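Local coordinates for putative uncharacterized protein (Mycobacterium smegmatis, PDB 3UID) that probably acts as a type II toxin and adopts the SRPBCC fold of the AHA1 family, at residues A[18-23]-A[116-121]; A[55-60]-A[81-86]; A[63-68]-A[96-101]; A[104-109]-A[133-138]. All blocks are in the same frame, centred on the assembly; numbering follows the deposited sequence. Where two conformers were deposited one is given.

Interaction 1: A[18-23]-A[116-121]; sequences TAEFAA and TEHDGG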
loop_
_atom_site.group_PDB
_atom_site.type_symbol
_atom_site.label_atom_id
_atom_site.label_comp_id
_atom_site.label_asym_id
_atom_site.label_seq_id
_atom_site.Cartn_x
_atom_site.Cartn_y
_atom_site.Cartn_z
ATOM N N THR A 18 -8.140 5.904 4.502
ATOM C CA THR A 18 -8.745 6.699 3.447
ATOM C C THR A 18 -7.865 7.917 3.204
ATOM O O THR A 18 -7.326 8.504 4.147
ATOM C CB THR A 18 -10.168 7.146 3.838
ATOM O OG1 THR A 18 -10.950 6.000 4.203
ATOM C CG2 THR A 18 -10.849 7.876 2.682
ATOM N N ALA A 19 -7.690 8.265 1.936
ATOM C CA ALA A 19 -6.919 9.441 1.559
ATOM C C ALA A 19 -7.672 10.228 0.519
ATOM O O ALA A 19 -8.534 9.688 -0.171
ATOM C CB ALA A 19 -5.582 9.029 0.976
ATOM N N GLU A 20 -7.351 11.515 0.439
ATOM C CA GLU A 20 -7.822 12.351 -0.649
ATOM C C GLU A 20 -6.633 12.935 -1.390
ATOM O O GLU A 20 -5.686 13.432 -0.782
ATOM C CB GLU A 20 -8.758 13.435 -0.126
ATOM C CG GLU A 20 -10.100 12.870 0.301
ATOM C CD GLU A 20 -10.994 13.890 0.975
ATOM O OE1 GLU A 20 -10.748 15.105 0.818
ATOM O OE2 GLU A 20 -11.947 13.469 1.663
ATOM N N PHE A 21 -6.672 12.845 -2.717
ATOM C CA PHE A 21 -5.562 13.313 -3.548
ATOM C C PHE A 21 -6.061 14.351 -4.542
ATOM O O PHE A 21 -7.131 14.183 -5.124
ATOM C CB PHE A 21 -4.969 12.149 -4.340
ATOM C CG PHE A 21 -4.340 11.073 -3.491
ATOM C CD1 PHE A 21 -3.301 11.375 -2.619
ATOM C CD2 PHE A 21 -4.772 9.759 -3.585
ATOM C CE1 PHE A 21 -2.707 10.375 -1.849
ATOM C CE2 PHE A 21 -4.186 8.753 -2.821
ATOM C CZ PHE A 21 -3.156 9.064 -1.952
ATOM N N ALA A 22 -5.283 15.407 -4.759
ATOM C CA ALA A 22 -5.696 16.455 -5.692
ATOM C C ALA A 22 -5.203 16.144 -7.102
ATOM O O ALA A 22 -4.393 16.873 -7.673
ATOM C CB ALA A 22 -5.212 17.825 -5.224
ATOM N N ALA A 23 -5.693 15.029 -7.638
ATOM C CA ALA A 23 -5.382 14.598 -8.987
ATOM C C ALA A 23 -6.448 13.599 -9.405
ATOM O O ALA A 23 -7.131 13.013 -8.555
ATOM C CB ALA A 23 -3.979 13.958 -9.037
ATOM N N THR A 116 -11.866 6.476 -6.389
ATOM C CA THR A 116 -13.078 7.042 -6.964
ATOM C C THR A 116 -13.022 8.549 -7.047
ATOM O O THR A 116 -12.313 9.207 -6.283
ATOM C CB THR A 116 -14.329 6.582 -6.204
ATOM O OG1 THR A 116 -14.179 6.870 -4.809
ATOM C CG2 THR A 116 -14.522 5.075 -6.389
ATOM N N GLU A 117 -13.774 9.092 -7.995
ATOM C CA GLU A 117 -13.766 10.513 -8.238
ATOM C C GLU A 117 -14.380 11.223 -7.046
ATOM O O GLU A 117 -15.441 10.836 -6.548
ATOM C CB GLU A 117 -14.537 10.832 -9.527
ATOM C CG GLU A 117 -13.986 10.154 -10.794
ATOM C CD GLU A 117 -14.312 8.662 -10.889
ATOM O OE1 GLU A 117 -15.114 8.157 -10.064
ATOM O OE2 GLU A 117 -13.761 7.991 -11.794
ATOM N N HIS A 118 -13.696 12.252 -6.570
ATOM C CA HIS A 118 -14.152 12.998 -5.414
ATOM C C HIS A 118 -13.729 14.448 -5.601
ATOM O O HIS A 118 -12.604 14.822 -5.267
ATOM C CB HIS A 118 -13.551 12.415 -4.138
ATOM C CG HIS A 118 -14.153 12.962 -2.884
ATOM N ND1 HIS A 118 -13.711 14.125 -2.294
ATOM C CD2 HIS A 118 -15.167 12.507 -2.110
ATOM C CE1 HIS A 118 -14.426 14.365 -1.209
ATOM N NE2 HIS A 118 -15.316 13.398 -1.075
ATOM N N ASP A 119 -14.630 15.245 -6.173
ATOM C CA ASP A 119 -14.375 16.660 -6.449
ATOM C C ASP A 119 -13.407 16.864 -7.608
ATOM O O ASP A 119 -12.626 17.811 -7.596
ATOM C CB ASP A 119 -13.843 17.372 -5.201
ATOM C CG ASP A 119 -14.819 17.326 -4.045
ATOM O OD1 ASP A 119 -14.362 17.285 -2.882
ATOM O OD2 ASP A 119 -16.042 17.331 -4.299
ATOM N N GLY A 120 -13.467 15.982 -8.605
ATOM C CA GLY A 120 -12.537 16.024 -9.722
ATOM C C GLY A 120 -11.186 15.462 -9.329
ATOM O O GLY A 120 -10.307 15.236 -10.176
ATOM N N GLY A 121 -11.029 15.248 -8.022
ATOM C CA GLY A 121 -9.844 14.634 -7.455
ATOM C C GLY A 121 -10.125 13.174 -7.171
ATOM O O GLY A 121 -11.015 12.583 -7.793
#
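Gly121 sits against Phe21 and Ala23 where the end of strand 14-21 meets the beta hairpin that joins strands 109-118 and 121-129 in the antiparallel sheet of this SRPBCC fold. The touch is mostly backbone: Gly121 CA lies 3.6 Å from Phe21 O and makes a CA-H...O contact with Ala23 O at 3.3 Å. Gly121 has no side chain, and its CA packs directly on these carbonyl oxygens. Beside this, Glu20 and His118 both point their CB toward the opposing segment. In one of two conformers of Glu20, its OE2 comes within 3.9 Å of His118 CE1, a contact that is doubtful for that reason. No hydrogen bond joins the pair; Arg123 of strand 121-129 forms a long, weak ion pair with Glu20.

Behind these contacts stands the hairpin's type I' turn, His118 to Gly121, in which Asp119 and Gly120 both have positive phi. Its ends are tied by His118 N to Gly121 O at 3.0 Å. On the other segment Ala22 centres an inverse gamma turn with a weak Ala23 N to Phe21 O bond, and the Phe21 ring packs on Ile152 and Ile155 of helix 144-158. Ala23 O also accepts a hydrogen bond from Thr122 OG1.

Interaction 2: A[55-60]-A[81-86]; sequences DLRPGG and TAVDEP
Arg57 and Pro58 close over Val83, bringing the loop between strands 50-54 and 61-67 onto the end of strand 73-84. The arginine starts with its CB directed away from the strand, and its chain has to double back. CG is anti to the backbone N (chi1 -151°), and bends at chi2 and chi3 turn the rest toward Val83. NE then lies 3.8 Å from Val83 CB; this nitrogen is buried by the contact and has no polar partner in the model. CZ stands a little farther from the same carbon. At the tip, NH2 meets Val83 O at the edge of the guanidinium, near its plane, in a weak hydrogen bond of 3.2 Å bent to 123° at the hydrogen. NH2 also touches Val83 CB, so the guanidinium touches both the valine side chain and its carbonyl.

Val83 points its CB toward the loop and carries the apolar part. Its CG2 packs against Pro58 CD at 3.7 Å, the two side chains crossing at about a right angle, while Leu56 CG approaches the same methyl at 4.4 Å. Pro58 CB lies 3.9 Å from Thr81 O. Trp29 of helix 25-33 also touches Val83.

The loop takes its shape from an inverse gamma turn centred on Leu56 and a type II turn from Arg57 to Gly60, closed by Gly60 N to Arg57 O at 2.7 Å. On strand 73-84, Thr81 and Ala82 both face Ser90 of strand 88-96, the signature of a classic beta bulge.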
loop_
_atom_site.group_PDB
_atom_site.type_symbol
_atom_site.label_atom_id
_atom_site.label_comp_id
_atom_site.label_asym_id
_atom_site.label_seq_id
_atom_site.Cartn_x
_atom_site.Cartn_y
_atom_site.Cartn_z
ATOM N N ASP A 55 3.926 -6.925 -11.762
ATOM C CA ASP A 55 3.051 -7.337 -12.846
ATOM C C ASP A 55 1.627 -7.101 -12.351
ATOM O O ASP A 55 1.067 -7.953 -11.666
ATOM C CB ASP A 55 3.298 -8.817 -13.117
ATOM C CG ASP A 55 2.473 -9.368 -14.264
ATOM O OD1 ASP A 55 1.773 -8.599 -14.963
ATOM O OD2 ASP A 55 2.552 -10.595 -14.464
ATOM N N LEU A 56 1.060 -5.931 -12.646
ATOM C CA LEU A 56 -0.279 -5.605 -12.135
ATOM C C LEU A 56 -1.380 -6.169 -13.025
ATOM O O LEU A 56 -2.004 -5.448 -13.809
ATOM C CB LEU A 56 -0.449 -4.093 -11.953
ATOM C CG LEU A 56 -1.678 -3.609 -11.175
ATOM C CD1 LEU A 56 -1.712 -4.182 -9.783
ATOM C CD2 LEU A 56 -1.712 -2.080 -11.127
ATOM N N ARG A 57 -1.605 -7.470 -12.884
ATOM C CA ARG A 57 -2.630 -8.182 -13.634
ATOM C C ARG A 57 -3.010 -9.366 -12.761
ATOM O O ARG A 57 -2.204 -9.816 -11.942
ATOM C CB ARG A 57 -2.083 -8.650 -14.988
ATOM C CG ARG A 57 -3.144 -8.761 -16.083
ATOM C CD ARG A 57 -3.762 -7.398 -16.434
ATOM N NE ARG A 57 -5.068 -7.168 -15.809
ATOM C CZ ARG A 57 -6.168 -6.833 -16.478
ATOM N NH1 ARG A 57 -6.120 -6.687 -17.796
ATOM N NH2 ARG A 57 -7.318 -6.641 -15.835
ATOM N N PRO A 58 -4.241 -9.868 -12.901
ATOM C CA PRO A 58 -4.632 -11.013 -12.070
ATOM C C PRO A 58 -3.675 -12.190 -12.258
ATOM O O PRO A 58 -3.354 -12.554 -13.392
ATOM C CB PRO A 58 -6.033 -11.350 -12.586
ATOM C CG PRO A 58 -6.554 -10.039 -13.101
ATOM C CD PRO A 58 -5.357 -9.376 -13.726
ATOM N N GLY A 59 -3.221 -12.768 -11.148
ATOM C CA GLY A 59 -2.225 -13.821 -11.185
ATOM C C GLY A 59 -0.804 -13.294 -11.137
ATOM O O GLY A 59 0.149 -14.054 -10.977
ATOM N N GLY A 60 -0.652 -11.981 -11.259
ATOM C CA GLY A 60 0.665 -11.378 -11.226
ATOM C C GLY A 60 1.181 -11.234 -9.810
ATOM O O GLY A 60 0.465 -11.507 -8.847
ATOM N N THR A 81 -5.033 -10.505 -7.315
ATOM C CA THR A 81 -6.200 -11.336 -7.589
ATOM C C THR A 81 -7.231 -10.705 -8.537
ATOM O O THR A 81 -7.958 -11.424 -9.228
ATOM C CB THR A 81 -6.900 -11.765 -6.292
ATOM O OG1 THR A 81 -7.320 -10.600 -5.579
ATOM C CG2 THR A 81 -5.957 -12.596 -5.420
ATOM N N ALA A 82 -7.291 -9.378 -8.574
ATOM C CA ALA A 82 -8.225 -8.689 -9.459
ATOM C C ALA A 82 -7.658 -7.342 -9.858
ATOM O O ALA A 82 -6.977 -6.702 -9.059
ATOM C CB ALA A 82 -9.573 -8.511 -8.772
ATOM N N VAL A 83 -7.933 -6.921 -11.092
ATOM C CA VAL A 83 -7.505 -5.618 -11.584
ATOM C C VAL A 83 -8.632 -4.994 -12.412
ATOM O O VAL A 83 -9.086 -5.577 -13.388
ATOM C CB VAL A 83 -6.225 -5.739 -12.442
ATOM C CG1 VAL A 83 -5.806 -4.370 -12.979
ATOM C CG2 VAL A 83 -5.097 -6.375 -11.638
ATOM N N ASP A 84 -9.070 -3.803 -12.008
ATOM C CA ASP A 84 -10.172 -3.109 -12.655
ATOM C C ASP A 84 -9.756 -1.650 -12.855
ATOM O O ASP A 84 -10.156 -0.757 -12.119
ATOM C CB ASP A 84 -11.434 -3.237 -11.787
ATOM C CG ASP A 84 -12.586 -2.380 -12.280
ATOM O OD1 ASP A 84 -12.663 -2.092 -13.492
ATOM O OD2 ASP A 84 -13.423 -1.998 -11.436
ATOM N N GLU A 85 -8.911 -1.421 -13.856
ATOM C CA GLU A 85 -8.379 -0.085 -14.114
ATOM C C GLU A 85 -9.491 0.880 -14.549
ATOM O O GLU A 85 -10.343 0.527 -15.365
ATOM C CB GLU A 85 -7.302 -0.152 -15.210
ATOM C CG GLU A 85 -6.725 1.208 -15.569
ATOM C CD GLU A 85 -5.707 1.134 -16.700
ATOM O OE1 GLU A 85 -5.271 0.014 -17.037
ATOM O OE2 GLU A 85 -5.336 2.197 -17.244
ATOM N N PRO A 86 -9.485 2.114 -14.013
ATOM C CA PRO A 86 -8.562 2.665 -13.017
ATOM C C PRO A 86 -9.192 2.718 -11.631
ATOM O O PRO A 86 -8.716 3.483 -10.792
ATOM C CB PRO A 86 -8.398 4.099 -13.503
ATOM C CG PRO A 86 -9.778 4.447 -13.982
ATOM C CD PRO A 86 -10.300 3.176 -14.635
#

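Interaction 3: A[63-68]-A[96-101]; sequences TYFMTG and ADEDFN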
loop_
_atom_site.group_PDB
_atom_site.type_symbol
_atom_site.label_atom_id
_atom_site.label_comp_id
_atom_site.label_asym_id
_atom_site.label_seq_id
_atom_site.Cartn_x
_atom_site.Cartn_y
_atom_site.Cartn_z
ATOM N N THR A 63 6.768 -7.661 -5.895
ATOM C CA THR A 63 7.684 -7.951 -4.784
ATOM C C THR A 63 8.485 -6.711 -4.438
ATOM O O THR A 63 8.851 -5.946 -5.318
ATOM C CB THR A 63 8.623 -9.122 -5.091
ATOM O OG1 THR A 63 9.454 -8.808 -6.226
ATOM C CG2 THR A 63 7.803 -10.368 -5.395
ATOM N N TYR A 64 8.741 -6.487 -3.157
ATOM C CA TYR A 64 9.314 -5.203 -2.751
ATOM C C TYR A 64 10.154 -5.272 -1.481
ATOM O O TYR A 64 9.970 -6.159 -0.629
ATOM C CB TYR A 64 8.191 -4.181 -2.528
ATOM C CG TYR A 64 7.167 -4.630 -1.513
ATOM C CD1 TYR A 64 5.965 -5.198 -1.922
ATOM C CD2 TYR A 64 7.417 -4.527 -0.147
ATOM C CE1 TYR A 64 5.023 -5.626 -0.997
ATOM C CE2 TYR A 64 6.481 -4.961 0.784
ATOM C CZ TYR A 64 5.285 -5.501 0.345
ATOM O OH TYR A 64 4.353 -5.940 1.260
ATOM N N PHE A 65 11.079 -4.329 -1.366
ATOM C CA PHE A 65 11.770 -4.067 -0.111
ATOM C C PHE A 65 11.327 -2.712 0.399
ATOM O O PHE A 65 11.157 -1.776 -0.383
ATOM C CB PHE A 65 13.290 -4.032 -0.303
ATOM C CG PHE A 65 13.876 -5.312 -0.817
ATOM C CD1 PHE A 65 13.541 -6.519 -0.242
ATOM C CD2 PHE A 65 14.771 -5.299 -1.878
ATOM C CE1 PHE A 65 14.092 -7.701 -0.708
ATOM C CE2 PHE A 65 15.331 -6.477 -2.348
ATOM C CZ PHE A 65 14.985 -7.682 -1.761
ATOM N N MET A 66 11.168 -2.612 1.714
ATOM C CA MET A 66 10.852 -1.340 2.335
ATOM C C MET A 66 11.739 -1.149 3.547
ATOM O O MET A 66 12.354 -2.100 4.038
ATOM C CB MET A 66 9.386 -1.282 2.764
ATOM C CG MET A 66 8.387 -1.362 1.626
ATOM S SD MET A 66 6.708 -1.384 2.266
ATOM C CE MET A 66 6.671 0.162 3.154
ATOM N N THR A 67 11.824 0.093 4.006
ATOM C CA THR A 67 12.534 0.406 5.238
ATOM C C THR A 67 11.504 0.744 6.309
ATOM O O THR A 67 10.757 1.708 6.167
ATOM C CB THR A 67 13.452 1.618 5.065
ATOM O OG1 THR A 67 14.383 1.352 4.019
ATOM C CG2 THR A 67 14.218 1.890 6.350
ATOM N N GLY A 68 11.443 -0.065 7.363
ATOM C CA GLY A 68 10.560 0.198 8.491
ATOM C C GLY A 68 10.873 1.449 9.295
ATOM O O GLY A 68 11.899 2.086 9.107
ATOM N N ALA A 96 8.105 -11.291 3.951
ATOM C CA ALA A 96 9.123 -12.222 3.465
ATOM C C ALA A 96 10.556 -11.816 3.809
ATOM O O ALA A 96 10.810 -10.699 4.267
ATOM C CB ALA A 96 8.989 -12.400 1.946
ATOM N N ASP A 97 11.486 -12.742 3.576
ATOM C CA ASP A 97 12.899 -12.472 3.743
ATOM C C ASP A 97 13.466 -11.860 2.463
ATOM O O ASP A 97 12.714 -11.519 1.556
ATOM C CB ASP A 97 13.659 -13.732 4.206
ATOM C CG ASP A 97 13.651 -14.858 3.172
ATOM O OD1 ASP A 97 13.404 -14.587 1.980
ATOM O OD2 ASP A 97 13.937 -16.015 3.564
ATOM N N GLU A 98 14.779 -11.701 2.402
ATOM C CA GLU A 98 15.397 -11.020 1.267
ATOM C C GLU A 98 15.143 -11.764 -0.048
ATOM O O GLU A 98 15.174 -11.166 -1.127
ATOM C CB GLU A 98 16.900 -10.866 1.509
ATOM C CG GLU A 98 17.600 -9.953 0.508
ATOM C CD GLU A 98 17.553 -8.489 0.895
ATOM O OE1 GLU A 98 17.088 -8.180 2.011
ATOM O OE2 GLU A 98 17.993 -7.641 0.087
ATOM N N ASP A 99 14.906 -13.070 0.046
ATOM C CA ASP A 99 14.689 -13.906 -1.137
ATOM C C ASP A 99 13.224 -14.015 -1.529
ATOM O O ASP A 99 12.864 -14.781 -2.431
ATOM C CB ASP A 99 15.235 -15.312 -0.883
ATOM C CG ASP A 99 16.731 -15.319 -0.653
ATOM O OD1 ASP A 99 17.434 -14.454 -1.225
ATOM O OD2 ASP A 99 17.208 -16.185 0.113
ATOM N N PHE A 100 12.394 -13.259 -0.823
ATOM C CA PHE A 100 10.928 -13.287 -0.948
ATOM C C PHE A 100 10.275 -14.593 -0.520
ATOM O O PHE A 100 9.169 -14.912 -0.953
ATOM C CB PHE A 100 10.462 -12.819 -2.336
ATOM C CG PHE A 100 10.918 -11.433 -2.655
ATOM C CD1 PHE A 100 10.460 -10.368 -1.907
ATOM C CD2 PHE A 100 11.859 -11.204 -3.642
ATOM C CE1 PHE A 100 10.902 -9.074 -2.167
ATOM C CE2 PHE A 100 12.297 -9.915 -3.914
ATOM C CZ PHE A 100 11.828 -8.859 -3.164
ATOM N N ASN A 101 10.948 -15.321 0.365
ATOM C CA ASN A 101 10.327 -16.463 1.014
ATOM C C ASN A 101 9.665 -16.032 2.318
ATOM O O ASN A 101 10.275 -15.334 3.121
ATOM C CB ASN A 101 11.355 -17.567 1.283
ATOM C CG ASN A 101 12.034 -18.043 0.016
ATOM O OD1 ASN A 101 13.262 -18.112 -0.065
ATOM N ND2 ASN A 101 11.234 -18.330 -1.000
#
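Glu98 OE2 is held by a salt bridge to Lys73 and lies over one face of the Phe65 ring, 3.5 Å from Phe65 CZ. The carboxylate stacks on that ring with the planes 19° apart. Lys73 also makes a cation-pi contact with Phe65, so acid, base and ring cluster where the 96-101 loop meets strands 61-67 and 73-84 of the antiparallel sheet of this SRPBCC fold. The acidic residue belongs to a type I turn, Asp97 to Phe100, in the loop after strand 88-96. That loop is fixed by Asp97 OD1, which accepts from Asp99 N at 2.9 Å, making an Asx turn, and from Asn101 N; the two donors arrive from opposite faces of the carboxylate plane.

The turn delivers Phe100, whose positive phi accompanies a CB directed toward the strand. CG lies anti to the carbonyl carbon (chi1 -59°). Glu98 O lies above one face of the ring, offset toward the rim. The plane of Phe100 lies 13° from that of Phe65, but the rings are slid apart with centroids 5.0 Å from each other and barely overlap. Phe65 CE1 still reaches Phe100 CZ at 3.5 Å. At the rim Phe100 CE1 lies 3.4 Å from Tyr64 O, near the ring plane. Thr63, its OG1 bonded to Asp53 N, sets its CB over the centre of the opposite Phe100 face, 3.7 Å from the centroid.

Interaction 4: A[104-109]-A[133-138]; sequences TDLPVS and AEALQQ
Leu106 and Gln138 carry the main side-chain contact between the loop leading into strand 109-118 and the first helix after the sheet, 133-141. The apolar contacts come first. Leu106 points its CB toward the helix, with CG anti to the carbonyl carbon (chi1 -64°), and its CD2 methyl reaches Ala135 CA at 4.1 Å and Ala135 CB at 4.3 Å. Pro107 CD adds a looser touch on the same alanine methyl. Leu106 also packs on Phe95 of strand 88-96, which places it between helix and sheet.

Mixed contacts follow. The extended Gln138 chain crosses Leu106 obliquely and lays its amide across the leucine's branched end: OE1 is 3.5 Å from CD2, and NE2 is 3.9 Å from CD1.

As for polar bonds, within the loop Thr104 OG1 accepts from Leu106 N at 3.1 Å in an ST turn, which ties the backbone of Leu106 to the Thr104 side chain. In the helix, Gln138 N bonds to Glu134 O.

With no hydrogen bond joining the two segments, loop and helix are held here by van der Waals packing of one leucine on an alanine and the flank of an amide, at a partly exposed surface.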
loop_
_atom_site.group_PDB
_atom_site.type_symbol
_atom_site.label_atom_id
_atom_site.label_comp_id
_atom_site.label_asym_id
_atom_site.label_seq_id
_atom_site.Cartn_x
_atom_site.Cartn_y
_atom_site.Cartn_z
ATOM N N THR A 104 7.781 -15.221 8.437
ATOM C CA THR A 104 7.067 -15.002 9.697
ATOM C C THR A 104 6.004 -16.079 9.891
ATOM O O THR A 104 5.770 -16.903 9.002
ATOM C CB THR A 104 6.373 -13.622 9.738
ATOM O OG1 THR A 104 5.156 -13.664 8.986
ATOM C CG2 THR A 104 7.285 -12.525 9.172
ATOM N N ASP A 105 5.350 -16.072 11.047
ATOM C CA ASP A 105 4.277 -17.028 11.285
ATOM C C ASP A 105 2.908 -16.423 10.974
ATOM O O ASP A 105 1.874 -16.978 11.347
ATOM C CB ASP A 105 4.332 -17.567 12.722
ATOM C CG ASP A 105 4.130 -16.488 13.769
ATOM O OD1 ASP A 105 4.044 -15.293 13.410
ATOM O OD2 ASP A 105 4.068 -16.844 14.967
ATOM N N LEU A 106 2.907 -15.297 10.272
ATOM C CA LEU A 106 1.668 -14.598 9.955
ATOM C C LEU A 106 1.078 -15.073 8.635
ATOM O O LEU A 106 1.807 -15.256 7.664
ATOM C CB LEU A 106 1.920 -13.094 9.872
ATOM C CG LEU A 106 2.367 -12.391 11.156
ATOM C CD1 LEU A 106 2.789 -10.957 10.845
ATOM C CD2 LEU A 106 1.262 -12.416 12.212
ATOM N N PRO A 107 -0.250 -15.245 8.591
ATOM C CA PRO A 107 -0.909 -15.516 7.306
ATOM C C PRO A 107 -0.967 -14.246 6.469
ATOM O O PRO A 107 -0.732 -13.152 6.997
ATOM C CB PRO A 107 -2.322 -15.920 7.717
ATOM C CG PRO A 107 -2.550 -15.206 9.031
ATOM C CD PRO A 107 -1.203 -15.160 9.711
ATOM N N VAL A 108 -1.284 -14.375 5.184
ATOM C CA VAL A 108 -1.439 -13.190 4.351
ATOM C C VAL A 108 -2.665 -12.383 4.784
ATOM O O VAL A 108 -3.572 -12.902 5.433
ATOM C CB VAL A 108 -1.583 -13.547 2.839
ATOM C CG1 VAL A 108 -0.347 -14.294 2.340
ATOM C CG2 VAL A 108 -2.865 -14.359 2.573
ATOM N N SER A 109 -2.676 -11.105 4.419
ATOM C CA SER A 109 -3.866 -10.279 4.521
ATOM C C SER A 109 -4.462 -10.189 3.123
ATOM O O SER A 109 -3.763 -10.426 2.131
ATOM C CB SER A 109 -3.498 -8.885 5.048
ATOM O OG SER A 109 -2.568 -8.236 4.185
ATOM N N ALA A 133 -7.597 -11.307 15.080
ATOM C CA ALA A 133 -7.298 -10.114 15.857
ATOM C C ALA A 133 -5.816 -10.083 16.220
ATOM O O ALA A 133 -5.182 -9.029 16.185
ATOM C CB ALA A 133 -8.156 -10.080 17.107
ATOM N N GLU A 134 -5.268 -11.246 16.561
ATOM C CA GLU A 134 -3.856 -11.347 16.920
ATOM C C GLU A 134 -2.936 -10.958 15.759
ATOM O O GLU A 134 -1.963 -10.221 15.945
ATOM C CB GLU A 134 -3.512 -12.753 17.428
ATOM C CG GLU A 134 -4.545 -13.828 17.091
ATOM C CD GLU A 134 -5.745 -13.824 18.032
ATOM O OE1 GLU A 134 -6.852 -13.471 17.585
ATOM O OE2 GLU A 134 -5.584 -14.187 19.217
ATOM N N ALA A 135 -3.239 -11.460 14.565
ATOM C CA ALA A 135 -2.453 -11.116 13.389
ATOM C C ALA A 135 -2.499 -9.610 13.133
ATOM O O ALA A 135 -1.469 -8.963 12.931
ATOM C CB ALA A 135 -2.955 -11.870 12.175
ATOM N N LEU A 136 -3.701 -9.049 13.140
ATOM C CA LEU A 136 -3.862 -7.625 12.884
ATOM C C LEU A 136 -3.093 -6.807 13.923
ATOM O O LEU A 136 -2.416 -5.840 13.585
ATOM C CB LEU A 136 -5.349 -7.254 12.890
ATOM C CG LEU A 136 -5.700 -5.790 12.596
ATOM C CD1 LEU A 136 -4.789 -5.236 11.509
ATOM C CD2 LEU A 136 -7.157 -5.686 12.175
ATOM N N GLN A 137 -3.192 -7.198 15.188
ATOM C CA GLN A 137 -2.509 -6.465 16.243
ATOM C C GLN A 137 -1.004 -6.472 16.008
ATOM O O GLN A 137 -0.339 -5.460 16.203
ATOM C CB GLN A 137 -2.833 -7.056 17.617
ATOM C CG GLN A 137 -2.298 -6.222 18.767
ATOM C CD GLN A 137 -2.745 -4.780 18.676
ATOM O OE1 GLN A 137 -3.941 -4.487 18.644
ATOM N NE2 GLN A 137 -1.784 -3.866 18.613
ATOM N N GLN A 138 -0.470 -7.609 15.580
ATOM C CA GLN A 138 0.969 -7.718 15.382
ATOM C C GLN A 138 1.437 -6.821 14.234
ATOM O O GLN A 138 2.507 -6.217 14.305
ATOM C CB GLN A 138 1.389 -9.168 15.144
ATOM C CG GLN A 138 2.903 -9.351 15.133
ATOM C CD GLN A 138 3.324 -10.795 14.960
ATOM O OE1 GLN A 138 2.594 -11.715 15.323
ATOM N NE2 GLN A 138 4.510 -11.002 14.394
#

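In the fold
Interactions 1, 2 and 3 all reach the single antiparallel sheet, while interaction 4 sets the loop leading into strand 109-118 against helix 133-141. Interaction 1 closes the longest loop, from 18-23 to 116-121, and interactions 2 and 3 are nested inside it. Those two alternate along the chain: neighbouring strands 61-67 and 73-84 carry one segment of each, and their centres are 21 Å apart. Interaction 4 follows interaction 3 in series, about 16 Å away between centres, and crosses interaction 1, about 31 Å between centres. The four contacts thus tie hairpins, connecting loops and a helix to several strands of the one sheet, with interaction 1 on the opposite side of the chain's centre from interactions 3 and 4.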